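Local coordinates for protein L-isoleucine-4-hydroxylase (Bacillus thuringiensis, PDB 6LNH) that catalyses the iron- and 2-oxoglutarate-dependent hydroxylation of L-isoleucine to (4S)-4-hydroxy-L-isoleucine, and also oxidises several related amino acids, at residues C[166-171]-C[222-227]. Numbering follows the deposited sequence.
Sequences PIWLHK and FHAVTP. With FE (Fe (III) ion), chain M.
H170 and H223 bind one iron ion through their NE2 atoms, at 2.4 Å from H170 NE2 and 2.6 Å from H223 NE2. CB of each histidine points away from the other segment. CG lies between the backbone N and the carbonyl carbon (chi1 64° and 74°), which brings each ring back toward the other segment. The rings meet obliquely, with planes at 69°. The other ring nitrogen of H170, ND1, gives a nearly straight hydrogen bond to W168 O (2.8 Å), in the ring plane, which fixes the rotation of the ring. H223 O lies over one face of the same ring. The backbones form a single antiparallel hydrogen-bonded bridge, H170 N to H223 O and H223 N to H170 O, both 2.9 Å. This is the iron centre of a 2-oxoglutarate dioxygenase of the cupin clan. D172 completes the HxD...H facial triad, and two waters also bind the metal. F217 stacks on the H223 ring. K171 is extended beyond CG and its chain crosses F222 obliquely. Its CE sits over the ring face, 3.5 Å from F222 CE1, and NZ makes an off-centre cation-pi contact. The F222 ring turns its edge to H170 N. A224 CB packs against L169 CD2 at 3.8 Å. W168 stacks on W168 of a second subunit.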
loop_
_atom_site.group_PDB
_atom_site.type_symbol
_atom_site.label_atom_id
_atom_site.label_comp_id
_atom_site.label_asym_id
_atom_site.label_seq_id
_atom_site.Cartn_x
_atom_site.Cartn_y
_atom_site.Cartn_z
ATOM N N PRO C 166 9.932 4.719 25.913
ATOM C CA PRO C 166 9.991 6.079 25.352
ATOM C C PRO C 166 9.369 6.223 23.952
ATOM O O PRO C 166 9.370 5.271 23.203
ATOM C CB PRO C 166 11.498 6.357 25.302
ATOM C CG PRO C 166 12.101 5.006 25.021
ATOM C CD PRO C 166 11.211 4.024 25.753
ATOM N N ILE C 167 8.832 7.413 23.672
ATOM C CA ILE C 167 8.101 7.707 22.404
ATOM C C ILE C 167 9.068 7.923 21.234
ATOM O O ILE C 167 8.633 7.728 20.091
ATOM C CB ILE C 167 7.169 8.918 22.611
ATOM C CG1 ILE C 167 5.992 8.917 21.635
ATOM C CG2 ILE C 167 7.946 10.221 22.559
ATOM C CD1 ILE C 167 4.807 9.712 22.121
ATOM N N TRP C 168 10.325 8.282 21.501
ATOM C CA TRP C 168 11.259 8.565 20.400
ATOM C C TRP C 168 12.571 7.779 20.527
ATOM O O TRP C 168 12.583 6.690 21.107
ATOM C CB TRP C 168 11.516 10.077 20.314
ATOM C CG TRP C 168 12.226 10.598 19.058
ATOM C CD1 TRP C 168 13.306 11.432 19.025
ATOM C CD2 TRP C 168 11.891 10.327 17.686
ATOM N NE1 TRP C 168 13.667 11.696 17.727
ATOM C CE2 TRP C 168 12.816 11.030 16.885
ATOM C CE3 TRP C 168 10.906 9.557 17.059
ATOM C CZ2 TRP C 168 12.785 10.983 15.497
ATOM C CZ3 TRP C 168 10.878 9.517 15.674
ATOM C CH2 TRP C 168 11.810 10.228 14.912
ATOM N N LEU C 169 13.664 8.298 19.955
ATOM C CA LEU C 169 14.934 7.577 19.882
ATOM C C LEU C 169 15.422 7.174 21.269
ATOM O O LEU C 169 15.244 7.914 22.244
ATOM C CB LEU C 169 15.993 8.437 19.182
ATOM C CG LEU C 169 15.751 8.707 17.701
ATOM C CD1 LEU C 169 16.676 9.816 17.259
ATOM C CD2 LEU C 169 15.970 7.433 16.886
ATOM N N HIS C 170 16.034 5.990 21.355
ATOM C CA HIS C 170 16.398 5.426 22.650
ATOM C C HIS C 170 17.298 4.212 22.454
ATOM O O HIS C 170 17.520 3.739 21.334
ATOM C CB HIS C 170 15.179 5.017 23.428
ATOM C CG HIS C 170 14.404 3.917 22.783
ATOM N ND1 HIS C 170 13.380 4.144 21.887
ATOM C CD2 HIS C 170 14.515 2.577 22.903
ATOM C CE1 HIS C 170 12.914 2.986 21.460
ATOM N NE2 HIS C 170 13.595 2.021 22.053
ATOM N N LYS C 171 17.792 3.703 23.582
ATOM C CA LYS C 171 18.477 2.425 23.672
ATOM C C LYS C 171 17.714 1.553 24.655
ATOM O O LYS C 171 17.210 2.042 25.672
ATOM C CB LYS C 171 19.918 2.616 24.114
ATOM C CG LYS C 171 20.682 3.501 23.161
ATOM C CD LYS C 171 22.117 3.690 23.586
ATOM C CE LYS C 171 22.852 4.595 22.607
ATOM N NZ LYS C 171 24.260 4.850 23.022
ATOM N N PHE C 222 21.117 4.464 18.591
ATOM C CA PHE C 222 19.749 4.664 19.030
ATOM C C PHE C 222 18.798 4.060 18.008
ATOM O O PHE C 222 19.120 3.920 16.826
ATOM C CB PHE C 222 19.433 6.151 19.207
ATOM C CG PHE C 222 20.164 6.798 20.346
ATOM C CD1 PHE C 222 21.490 7.174 20.210
ATOM C CD2 PHE C 222 19.521 7.044 21.547
ATOM C CE1 PHE C 222 22.164 7.775 21.255
ATOM C CE2 PHE C 222 20.189 7.644 22.595
ATOM C CZ PHE C 222 21.514 8.010 22.448
ATOM N N HIS C 223 17.613 3.697 18.481
ATOM C CA HIS C 223 16.558 3.253 17.591
ATOM C C HIS C 223 15.237 3.808 18.092
ATOM O O HIS C 223 15.133 4.325 19.208
ATOM C CB HIS C 223 16.504 1.721 17.483
ATOM C CG HIS C 223 15.941 1.046 18.694
ATOM N ND1 HIS C 223 16.737 0.482 19.668
ATOM C CD2 HIS C 223 14.662 0.852 19.094
ATOM C CE1 HIS C 223 15.972 -0.038 20.612
ATOM N NE2 HIS C 223 14.710 0.175 20.289
ATOM N N ALA C 224 14.222 3.694 17.245
ATOM C CA ALA C 224 12.870 4.073 17.613
ATOM C C ALA C 224 11.920 3.329 16.691
ATOM O O ALA C 224 12.317 2.824 15.638
ATOM C CB ALA C 224 12.654 5.587 17.517
ATOM N N VAL C 225 10.660 3.274 17.094
ATOM C CA VAL C 225 9.596 2.769 16.239
ATOM C C VAL C 225 8.531 3.854 16.138
ATOM O O VAL C 225 8.038 4.357 17.155
ATOM C CB VAL C 225 9.027 1.429 16.741
ATOM C CG1 VAL C 225 8.415 1.546 18.131
ATOM C CG2 VAL C 225 8.026 0.871 15.740
ATOM N N THR C 226 8.220 4.241 14.907
ATOM C CA THR C 226 7.216 5.253 14.631
ATOM C C THR C 226 5.859 4.821 15.193
ATOM O O THR C 226 5.566 3.624 15.272
ATOM C CB THR C 226 7.172 5.481 13.114
ATOM O OG1 THR C 226 8.337 6.216 12.710
ATOM C CG2 THR C 226 5.911 6.195 12.642
ATOM N N PRO C 227 5.024 5.773 15.626
ATOM C CA PRO C 227 3.697 5.414 16.140
ATOM C C PRO C 227 2.883 4.635 15.117
ATOM O O PRO C 227 3.097 4.722 13.908
ATOM C CB PRO C 227 3.053 6.773 16.445
ATOM C CG PRO C 227 4.210 7.680 16.681
ATOM C CD PRO C 227 5.266 7.226 15.720
HETATM FE FE FE M . 12.626 -0.161 21.772
HETATM O O HOH W 1 10.224 4.428 19.899
HETATM O O HOH W 2 13.046 -2.281 20.955
HETATM O O HOH W 3 10.867 -1.398 22.831
#